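Local coordinates for STU0660 (Streptococcus thermophilus, PDB 3ZTH), which belongs to the large Csn2 proteins of CRISPR-mediated bacterial immunity, binds magnesium and probably binds DNA, at residues A[272-280]-A[313-324]; A[90-101]-A[183-191]. All coordinates share one frame; numbering follows the deposited sequence.

Contact 1: A[272-280]-A[313-324]; sequences ERVMKYYPS and VDSVILNILNQL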
loop_
_atom_site.group_PDB
_atom_site.type_symbol
_atom_site.label_atom_id
_atom_site.label_comp_id
_atom_site.label_asym_id
_atom_site.label_seq_id
_atom_site.Cartn_x
_atom_site.Cartn_y
_atom_site.Cartn_z
ATOM N N GLU A 272 -15.681 14.127 61.204
ATOM C CA GLU A 272 -16.316 13.757 62.463
ATOM C C GLU A 272 -15.826 12.416 62.989
ATOM O O GLU A 272 -15.517 12.296 64.174
ATOM C CB GLU A 272 -17.841 13.776 62.306
ATOM C CG GLU A 272 -18.414 15.193 62.421
ATOM C CD GLU A 272 -19.830 15.329 61.874
ATOM O OE1 GLU A 272 -20.665 14.431 62.134
ATOM O OE2 GLU A 272 -20.108 16.342 61.191
ATOM N N ARG A 273 -15.740 11.417 62.111
ATOM C CA ARG A 273 -15.263 10.091 62.504
ATOM C C ARG A 273 -13.855 10.198 63.070
ATOM O O ARG A 273 -13.591 9.757 64.186
ATOM C CB ARG A 273 -15.237 9.135 61.304
ATOM C CG ARG A 273 -16.590 8.633 60.828
ATOM C CD ARG A 273 -17.321 7.888 61.939
ATOM N NE ARG A 273 -18.445 7.093 61.442
ATOM C CZ ARG A 273 -18.321 6.020 60.661
ATOM N NH1 ARG A 273 -17.122 5.599 60.275
ATOM N NH2 ARG A 273 -19.401 5.359 60.267
ATOM N N VAL A 274 -12.955 10.787 62.289
ATOM C CA VAL A 274 -11.565 10.948 62.698
ATOM C C VAL A 274 -11.479 11.705 64.012
ATOM O O VAL A 274 -10.759 11.303 64.926
ATOM C CB VAL A 274 -10.753 11.694 61.609
ATOM C CG1 VAL A 274 -9.332 11.949 62.075
ATOM C CG2 VAL A 274 -10.738 10.871 60.335
HETATM N N MSE A 275 -12.220 12.800 64.108
HETATM C CA MSE A 275 -12.223 13.604 65.320
HETATM C C MSE A 275 -12.547 12.728 66.536
HETATM O O MSE A 275 -11.926 12.863 67.589
HETATM C CB MSE A 275 -13.237 14.742 65.165
HETATM C CG MSE A 275 -13.400 15.648 66.374
HETATM SE SE MSE A 275 -14.391 17.289 65.958
HETATM C CE MSE A 275 -16.161 16.532 65.662
ATOM N N LYS A 276 -13.502 11.813 66.384
ATOM C CA LYS A 276 -13.876 10.927 67.482
ATOM C C LYS A 276 -12.694 10.068 67.946
ATOM O O LYS A 276 -12.558 9.775 69.132
ATOM C CB LYS A 276 -15.044 10.024 67.075
ATOM C CG LYS A 276 -15.468 9.079 68.187
ATOM C CD LYS A 276 -16.655 8.189 67.823
ATOM C CE LYS A 276 -17.073 7.336 69.039
ATOM N NZ LYS A 276 -18.250 6.440 68.800
ATOM N N TYR A 277 -11.838 9.677 67.005
ATOM C CA TYR A 277 -10.668 8.855 67.303
ATOM C C TYR A 277 -9.400 9.636 67.634
ATOM O O TYR A 277 -8.433 9.063 68.130
ATOM C CB TYR A 277 -10.361 7.939 66.125
ATOM C CG TYR A 277 -11.213 6.701 66.051
ATOM C CD1 TYR A 277 -12.437 6.717 65.387
ATOM C CD2 TYR A 277 -10.785 5.501 66.626
ATOM C CE1 TYR A 277 -13.215 5.571 65.290
ATOM C CE2 TYR A 277 -11.555 4.347 66.532
ATOM C CZ TYR A 277 -12.765 4.392 65.859
ATOM O OH TYR A 277 -13.517 3.254 65.724
ATOM N N TYR A 278 -9.387 10.935 67.359
ATOM C CA TYR A 278 -8.196 11.731 67.634
ATOM C C TYR A 278 -7.750 11.599 69.096
ATOM O O TYR A 278 -8.542 11.793 70.023
ATOM C CB TYR A 278 -8.450 13.197 67.303
ATOM C CG TYR A 278 -7.205 13.914 66.861
ATOM C CD1 TYR A 278 -6.652 13.667 65.607
ATOM C CD2 TYR A 278 -6.572 14.834 67.691
ATOM C CE1 TYR A 278 -5.500 14.317 65.183
ATOM C CE2 TYR A 278 -5.415 15.493 67.278
ATOM C CZ TYR A 278 -4.887 15.229 66.025
ATOM O OH TYR A 278 -3.743 15.868 65.611
ATOM N N PRO A 279 -6.462 11.288 69.314
ATOM C CA PRO A 279 -5.873 11.117 70.648
ATOM C C PRO A 279 -5.679 12.401 71.450
ATOM O O PRO A 279 -5.048 12.390 72.511
ATOM C CB PRO A 279 -4.547 10.436 70.343
ATOM C CG PRO A 279 -4.147 11.100 69.064
ATOM C CD PRO A 279 -5.445 11.096 68.266
ATOM N N SER A 280 -6.222 13.506 70.960
ATOM C CA SER A 280 -6.065 14.772 71.657
ATOM C C SER A 280 -7.310 15.632 71.530
ATOM O O SER A 280 -8.135 15.419 70.642
ATOM C CB SER A 280 -4.846 15.509 71.087
ATOM O OG SER A 280 -4.899 16.900 71.336
ATOM N N VAL A 313 1.334 14.803 63.002
ATOM C CA VAL A 313 -0.107 14.924 62.796
ATOM C C VAL A 313 -0.616 14.120 61.605
ATOM O O VAL A 313 -1.663 13.460 61.692
ATOM C CB VAL A 313 -0.520 16.411 62.618
ATOM C CG1 VAL A 313 -1.925 16.507 62.041
ATOM C CG2 VAL A 313 -0.474 17.116 63.964
ATOM N N ASP A 314 0.107 14.176 60.494
ATOM C CA ASP A 314 -0.324 13.435 59.326
ATOM C C ASP A 314 -0.237 11.932 59.578
ATOM O O ASP A 314 -1.061 11.163 59.069
ATOM C CB ASP A 314 0.505 13.828 58.094
ATOM C CG ASP A 314 0.162 15.230 57.574
ATOM O OD1 ASP A 314 -0.901 15.780 57.944
ATOM O OD2 ASP A 314 0.950 15.786 56.777
ATOM N N SER A 315 0.745 11.515 60.377
ATOM C CA SER A 315 0.931 10.096 60.691
ATOM C C SER A 315 -0.259 9.605 61.499
ATOM O O SER A 315 -0.741 8.492 61.303
ATOM C CB SER A 315 2.212 9.881 61.500
ATOM O OG SER A 315 3.348 10.351 60.802
ATOM N N VAL A 316 -0.726 10.446 62.411
ATOM C CA VAL A 316 -1.870 10.102 63.237
ATOM C C VAL A 316 -3.119 9.957 62.371
ATOM O O VAL A 316 -3.807 8.935 62.431
ATOM C CB VAL A 316 -2.101 11.182 64.326
ATOM C CG1 VAL A 316 -3.404 10.921 65.082
ATOM C CG2 VAL A 316 -0.929 11.170 65.287
ATOM N N ILE A 317 -3.408 10.984 61.570
ATOM C CA ILE A 317 -4.569 10.973 60.687
ATOM C C ILE A 317 -4.514 9.744 59.778
ATOM O O ILE A 317 -5.518 9.067 59.569
ATOM C CB ILE A 317 -4.605 12.256 59.819
ATOM C CG1 ILE A 317 -4.748 13.479 60.725
ATOM C CG2 ILE A 317 -5.740 12.183 58.802
ATOM C CD1 ILE A 317 -6.020 13.491 61.524
ATOM N N LEU A 318 -3.330 9.459 59.249
ATOM C CA LEU A 318 -3.139 8.301 58.384
ATOM C C LEU A 318 -3.574 7.023 59.100
ATOM O O LEU A 318 -4.328 6.213 58.549
ATOM C CB LEU A 318 -1.665 8.207 57.962
ATOM C CG LEU A 318 -1.058 7.005 57.212
ATOM C CD1 LEU A 318 -2.105 6.109 56.620
ATOM C CD2 LEU A 318 -0.144 7.521 56.128
ATOM N N ASN A 319 -3.102 6.852 60.331
ATOM C CA ASN A 319 -3.427 5.674 61.121
ATOM C C ASN A 319 -4.914 5.561 61.371
ATOM O O ASN A 319 -5.502 4.483 61.230
ATOM C CB ASN A 319 -2.687 5.710 62.460
ATOM C CG ASN A 319 -1.232 5.302 62.328
ATOM O OD1 ASN A 319 -0.737 5.072 61.222
ATOM N ND2 ASN A 319 -0.540 5.204 63.457
ATOM N N ILE A 320 -5.525 6.676 61.744
ATOM C CA ILE A 320 -6.951 6.687 62.020
ATOM C C ILE A 320 -7.747 6.361 60.763
ATOM O O ILE A 320 -8.650 5.516 60.796
ATOM C CB ILE A 320 -7.392 8.056 62.615
ATOM C CG1 ILE A 320 -6.722 8.258 63.978
ATOM C CG2 ILE A 320 -8.892 8.096 62.783
ATOM C CD1 ILE A 320 -6.974 9.615 64.618
ATOM N N LEU A 321 -7.401 7.007 59.649
ATOM C CA LEU A 321 -8.112 6.760 58.401
ATOM C C LEU A 321 -8.035 5.298 58.017
ATOM O O LEU A 321 -9.054 4.687 57.671
ATOM C CB LEU A 321 -7.560 7.631 57.272
ATOM C CG LEU A 321 -8.021 9.091 57.331
ATOM C CD1 LEU A 321 -7.332 9.886 56.242
ATOM C CD2 LEU A 321 -9.540 9.169 57.181
ATOM N N ASN A 322 -6.839 4.726 58.080
ATOM C CA ASN A 322 -6.697 3.315 57.747
ATOM C C ASN A 322 -7.666 2.487 58.576
ATOM O O ASN A 322 -8.360 1.619 58.055
ATOM C CB ASN A 322 -5.270 2.846 57.993
ATOM C CG ASN A 322 -4.479 2.741 56.719
ATOM O OD1 ASN A 322 -3.255 2.604 56.743
ATOM N ND2 ASN A 322 -5.176 2.800 55.584
ATOM N N GLN A 323 -7.719 2.770 59.871
ATOM C CA GLN A 323 -8.616 2.053 60.762
ATOM C C GLN A 323 -10.072 2.143 60.291
ATOM O O GLN A 323 -10.810 1.161 60.372
ATOM C CB GLN A 323 -8.484 2.597 62.187
ATOM C CG GLN A 323 -9.301 1.820 63.192
ATOM C CD GLN A 323 -8.977 2.165 64.631
ATOM O OE1 GLN A 323 -9.596 1.633 65.556
ATOM N NE2 GLN A 323 -8.003 3.053 64.834
ATOM N N LEU A 324 -10.481 3.311 59.791
ATOM C CA LEU A 324 -11.849 3.502 59.308
ATOM C C LEU A 324 -12.158 2.605 58.122
ATOM O O LEU A 324 -13.321 2.378 57.788
ATOM C CB LEU A 324 -12.092 4.955 58.900
ATOM C CG LEU A 324 -12.030 6.004 60.009
ATOM C CD1 LEU A 324 -12.605 7.290 59.462
ATOM C CD2 LEU A 324 -12.828 5.566 61.239
#

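Contact 2: A[90-101]-A[183-191]; sequences MEYKKGTLAQGY and LFLEMLDHL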
loop_
_atom_site.group_PDB
_atom_site.type_symbol
_atom_site.label_atom_id
_atom_site.label_comp_id
_atom_site.label_asym_id
_atom_site.label_seq_id
_atom_site.Cartn_x
_atom_site.Cartn_y
_atom_site.Cartn_z
HETATM N N MSE A 90 -5.162 18.738 18.735
HETATM C CA MSE A 90 -5.328 20.063 18.150
HETATM C C MSE A 90 -5.010 20.120 16.654
HETATM O O MSE A 90 -5.046 21.184 16.034
HETATM C CB MSE A 90 -4.502 21.073 18.945
HETATM C CG MSE A 90 -5.055 21.244 20.352
HETATM SE SE MSE A 90 -4.097 22.445 21.512
HETATM C CE MSE A 90 -4.916 24.118 20.965
ATOM N N GLU A 91 -4.709 18.962 16.078
ATOM C CA GLU A 91 -4.437 18.873 14.653
ATOM C C GLU A 91 -5.734 18.388 14.001
ATOM O O GLU A 91 -6.532 17.686 14.630
ATOM C CB GLU A 91 -3.297 17.891 14.382
ATOM C CG GLU A 91 -1.982 18.291 15.037
ATOM C CD GLU A 91 -0.890 17.241 14.856
ATOM O OE1 GLU A 91 -1.212 16.031 14.924
ATOM O OE2 GLU A 91 0.288 17.621 14.662
ATOM N N TYR A 92 -5.955 18.774 12.751
ATOM C CA TYR A 92 -7.167 18.377 12.055
ATOM C C TYR A 92 -7.015 16.985 11.458
ATOM O O TYR A 92 -6.489 16.821 10.360
ATOM C CB TYR A 92 -7.494 19.391 10.960
ATOM C CG TYR A 92 -8.830 19.167 10.304
ATOM C CD1 TYR A 92 -9.989 19.719 10.846
ATOM C CD2 TYR A 92 -8.947 18.399 9.144
ATOM C CE1 TYR A 92 -11.236 19.514 10.252
ATOM C CE2 TYR A 92 -10.191 18.186 8.539
ATOM C CZ TYR A 92 -11.331 18.750 9.100
ATOM O OH TYR A 92 -12.563 18.575 8.510
ATOM N N LYS A 93 -7.460 15.982 12.204
ATOM C CA LYS A 93 -7.397 14.598 11.755
ATOM C C LYS A 93 -8.694 13.931 12.161
ATOM O O LYS A 93 -9.514 14.523 12.861
ATOM C CB LYS A 93 -6.244 13.848 12.417
ATOM C CG LYS A 93 -4.851 14.332 12.074
ATOM C CD LYS A 93 -3.842 13.615 12.974
ATOM C CE LYS A 93 -2.422 14.150 12.816
ATOM N NZ LYS A 93 -1.499 13.552 13.833
ATOM N N LYS A 94 -8.873 12.693 11.726
ATOM C CA LYS A 94 -10.077 11.951 12.064
ATOM C C LYS A 94 -10.237 11.780 13.573
ATOM O O LYS A 94 -9.351 11.254 14.249
ATOM C CB LYS A 94 -10.046 10.572 11.404
ATOM C CG LYS A 94 -11.156 9.648 11.878
ATOM C CD LYS A 94 -11.040 8.266 11.255
ATOM C CE LYS A 94 -12.163 7.351 11.726
ATOM N NZ LYS A 94 -12.170 6.059 10.970
ATOM N N GLY A 95 -11.365 12.247 14.093
ATOM C CA GLY A 95 -11.662 12.101 15.508
ATOM C C GLY A 95 -11.011 12.997 16.548
ATOM O O GLY A 95 -11.319 12.861 17.733
ATOM N N THR A 96 -10.120 13.900 16.148
ATOM C CA THR A 96 -9.496 14.764 17.144
ATOM C C THR A 96 -10.441 15.886 17.509
ATOM O O THR A 96 -11.390 16.189 16.785
ATOM C CB THR A 96 -8.203 15.417 16.648
ATOM O OG1 THR A 96 -8.517 16.358 15.612
ATOM C CG2 THR A 96 -7.235 14.365 16.135
ATOM N N LEU A 97 -10.163 16.496 18.651
ATOM C CA LEU A 97 -10.952 17.601 19.148
ATOM C C LEU A 97 -10.980 18.705 18.083
ATOM O O LEU A 97 -12.029 19.268 17.780
ATOM C CB LEU A 97 -10.314 18.104 20.445
ATOM C CG LEU A 97 -11.058 19.105 21.325
ATOM C CD1 LEU A 97 -12.360 18.493 21.805
ATOM C CD2 LEU A 97 -10.190 19.466 22.504
ATOM N N ALA A 98 -9.820 18.996 17.505
ATOM C CA ALA A 98 -9.699 20.025 16.473
ATOM C C ALA A 98 -10.645 19.795 15.288
ATOM O O ALA A 98 -11.248 20.735 14.764
ATOM C CB ALA A 98 -8.249 20.092 15.980
ATOM N N GLN A 99 -10.772 18.545 14.864
ATOM C CA GLN A 99 -11.644 18.233 13.749
ATOM C C GLN A 99 -13.053 18.710 14.061
ATOM O O GLN A 99 -13.657 19.443 13.279
ATOM C CB GLN A 99 -11.660 16.735 13.487
ATOM C CG GLN A 99 -12.415 16.351 12.228
ATOM C CD GLN A 99 -12.551 14.851 12.071
ATOM O OE1 GLN A 99 -12.825 14.353 10.978
ATOM N NE2 GLN A 99 -12.371 14.120 13.165
ATOM N N GLY A 100 -13.567 18.301 15.214
ATOM C CA GLY A 100 -14.907 18.700 15.600
ATOM C C GLY A 100 -15.053 20.193 15.832
ATOM O O GLY A 100 -16.105 20.774 15.567
ATOM N N TYR A 101 -13.993 20.818 16.329
ATOM C CA TYR A 101 -14.001 22.246 16.609
ATOM C C TYR A 101 -13.898 23.098 15.346
ATOM O O TYR A 101 -14.707 23.999 15.131
ATOM C CB TYR A 101 -12.849 22.589 17.552
ATOM C CG TYR A 101 -12.611 24.068 17.748
ATOM C CD1 TYR A 101 -13.570 24.880 18.354
ATOM C CD2 TYR A 101 -11.409 24.651 17.352
ATOM C CE1 TYR A 101 -13.332 26.240 18.566
ATOM C CE2 TYR A 101 -11.162 26.001 17.554
ATOM C CZ TYR A 101 -12.124 26.788 18.160
ATOM O OH TYR A 101 -11.869 28.126 18.348
ATOM N N LEU A 183 -4.563 25.997 26.396
ATOM C CA LEU A 183 -5.030 26.084 25.017
ATOM C C LEU A 183 -5.946 24.899 24.720
ATOM O O LEU A 183 -7.006 25.057 24.110
ATOM C CB LEU A 183 -3.845 26.093 24.052
ATOM C CG LEU A 183 -3.065 27.410 24.044
ATOM C CD1 LEU A 183 -1.789 27.255 23.230
ATOM C CD2 LEU A 183 -3.944 28.524 23.474
ATOM N N PHE A 184 -5.539 23.712 25.168
ATOM C CA PHE A 184 -6.341 22.513 24.956
ATOM C C PHE A 184 -7.702 22.641 25.629
ATOM O O PHE A 184 -8.734 22.326 25.028
ATOM C CB PHE A 184 -5.624 21.285 25.514
ATOM C CG PHE A 184 -6.491 20.059 25.588
ATOM C CD1 PHE A 184 -6.782 19.324 24.446
ATOM C CD2 PHE A 184 -7.030 19.647 26.803
ATOM C CE1 PHE A 184 -7.599 18.191 24.511
ATOM C CE2 PHE A 184 -7.847 18.519 26.877
ATOM C CZ PHE A 184 -8.130 17.791 25.728
ATOM N N LEU A 185 -7.708 23.087 26.881
ATOM C CA LEU A 185 -8.964 23.238 27.607
ATOM C C LEU A 185 -9.865 24.281 26.956
ATOM O O LEU A 185 -11.086 24.116 26.909
ATOM C CB LEU A 185 -8.689 23.601 29.068
ATOM C CG LEU A 185 -8.078 22.450 29.872
ATOM C CD1 LEU A 185 -7.816 22.898 31.301
ATOM C CD2 LEU A 185 -9.025 21.245 29.849
ATOM N N GLU A 186 -9.257 25.350 26.447
ATOM C CA GLU A 186 -10.007 26.403 25.776
ATOM C C GLU A 186 -10.703 25.864 24.532
ATOM O O GLU A 186 -11.866 26.190 24.267
ATOM C CB GLU A 186 -9.088 27.530 25.354
ATOM C CG GLU A 186 -8.933 28.625 26.353
ATOM C CD GLU A 186 -8.656 29.929 25.656
ATOM O OE1 GLU A 186 -9.551 30.387 24.907
ATOM O OE2 GLU A 186 -7.550 30.483 25.839
HETATM N N MSE A 187 -9.979 25.058 23.759
HETATM C CA MSE A 187 -10.549 24.467 22.561
HETATM C C MSE A 187 -11.694 23.551 22.960
HETATM O O MSE A 187 -12.744 23.538 22.318
HETATM C CB MSE A 187 -9.505 23.667 21.794
HETATM C CG MSE A 187 -10.104 22.915 20.616
HETATM SE SE MSE A 187 -8.796 22.281 19.355
HETATM C CE MSE A 187 -8.291 20.651 20.235
ATOM N N LEU A 188 -11.482 22.792 24.030
ATOM C CA LEU A 188 -12.501 21.881 24.528
ATOM C C LEU A 188 -13.725 22.686 24.961
ATOM O O LEU A 188 -14.864 22.264 24.749
ATOM C CB LEU A 188 -11.953 21.074 25.708
ATOM C CG LEU A 188 -12.934 20.131 26.413
ATOM C CD1 LEU A 188 -13.360 19.007 25.480
ATOM C CD2 LEU A 188 -12.278 19.573 27.660
ATOM N N ASP A 189 -13.487 23.854 25.556
ATOM C CA ASP A 189 -14.577 24.711 26.018
ATOM C C ASP A 189 -15.489 25.098 24.853
ATOM O O ASP A 189 -16.687 24.830 24.869
ATOM C CB ASP A 189 -14.013 25.981 26.669
ATOM C CG ASP A 189 -15.070 26.768 27.450
ATOM O OD1 ASP A 189 -16.279 26.560 27.218
ATOM O OD2 ASP A 189 -14.689 27.607 28.297
ATOM N N HIS A 190 -14.899 25.724 23.841
ATOM C CA HIS A 190 -15.627 26.174 22.666
ATOM C C HIS A 190 -16.357 25.039 21.974
ATOM O O HIS A 190 -17.427 25.249 21.408
ATOM C CB HIS A 190 -14.673 26.869 21.684
ATOM C CG HIS A 190 -13.981 28.067 22.262
ATOM N ND1 HIS A 190 -13.025 28.781 21.573
ATOM C CD2 HIS A 190 -14.085 28.658 23.478
ATOM C CE1 HIS A 190 -12.566 29.756 22.340
ATOM N NE2 HIS A 190 -13.193 29.703 23.501
ATOM N N LEU A 191 -15.795 23.835 22.007
ATOM C CA LEU A 191 -16.472 22.712 21.379
ATOM C C LEU A 191 -17.693 22.296 22.204
ATOM O O LEU A 191 -18.796 22.194 21.677
ATOM C CB LEU A 191 -15.538 21.511 21.228
ATOM C CG LEU A 191 -16.253 20.312 20.580
ATOM C CD1 LEU A 191 -16.484 20.620 19.111
ATOM C CD2 LEU A 191 -15.445 19.043 20.715
#

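Contact 1: A[272-280]-A[313-324]
Tyr277 CB rests on Ile320 CG2 at 3.7 Å, where the side chain starts out across the last turns of helix 313-324. With CG anti to the carbonyl carbon (chi1 -80°), the ring then runs on toward Gln323 and Leu324. On its two sides, Tyr277 CE2 approaches Gln323 OE1 obliquely at 3.5 Å and Tyr277 CE1 meets Leu324 CD2 at 4.1 Å. The Gln323 amide does not lie flat on the ring, because the two planes are 62° apart.

One turn back, Val274 is the knob of the contact, set into a hole made by Ile317, Ile320, Leu321 and Leu324. Its two methyls share the work. CG1 takes Ile317 CD1 at 3.7 Å and also touches Ile320 CG2, and CG2 takes Leu321 CD2 at 3.8 Å and brushes Leu324 CD1.

Past the helix end, Tyr278 swings to the other end of the partner helix. Its CE1 sits 3.8 Å from Ile317 CD1, which comes in at the ring edge, and its OH lies against the methyls of Val313. Pro279 CD sits over one face of that ring, toward its rim, and also packs on Val316 CG1 at 3.8 Å. Phe345 of the second subunit packs on both Pro279 and Val316, and helix 286-296 meets Ile317 and Leu321 in the same chain.

The segment axes approach to 9.8 Å: two helices crossing at 113°, with Val274 as a knob in a hole of the partner, in the helical region that follows the mixed sheet.

Contact 2: A[90-101]-A[183-191]
Just ahead of Leu97, the residue that plugs into helix 183-191, Thr96 OG1 is gripped twice. It donates to Glu91 O at 2.6 Å, a bond running nearly in line with that carbonyl, and accepts from Gln99 N at 3.2 Å. The second bond makes Thr96 the N-cap of the helix. The first ties the cap back to the loop, which reaches it through a type II turn.

Leu97 is the knob there, lodged among Phe184, Met187, Leu188 and Leu191. With CG anti to the backbone N (chi1 -169°), its methyls fork: CD2 points at Phe184 CE1, 3.5 Å away, and CD1 meets Leu188 CD1 at 3.8 Å. This is a knob-into-hole contact between two helices whose short axes lie 9.7 Å apart at 40°. Helix 177-192 in turn packs against strand 199-204 of the mixed sheet, through Leu188 on Ile201.

Met187, a selenomethionine, lays its CG against Tyr101 CD2 at 3.9 Å, while its SE makes an oblique Met-aromatic contact with Tyr101, 5.0 Å from the ring centroid. Tyr101 and His190 run side by side in the same direction: Tyr101 CE1 touches His190 CB at 3.5 Å, and His190 ND1 donates a straight but weak hydrogen bond to the OH. Leu135 of the third subunit packs on both Met187 and His190.

In the fold
Contacts 1 and 2 sit on opposite sides of the chain's centre; their centres lie about 31 Å and 15 Å from it, respectively, and about 45 Å from each other. Their nearest atoms are about 28 Å apart, so neither touches the other. Contact 2 is closed along the sequence before contact 1 opens, and the chain passes through strands 199-204, 232-237, 254-257 and 261-263 in between. The magnesium-binding residues Gln26 and Asp240 belong to neither contact, and both contacts lie away from that site. They also face different partners in the four-chain assembly, contact 1 the second subunit and contact 2 the third.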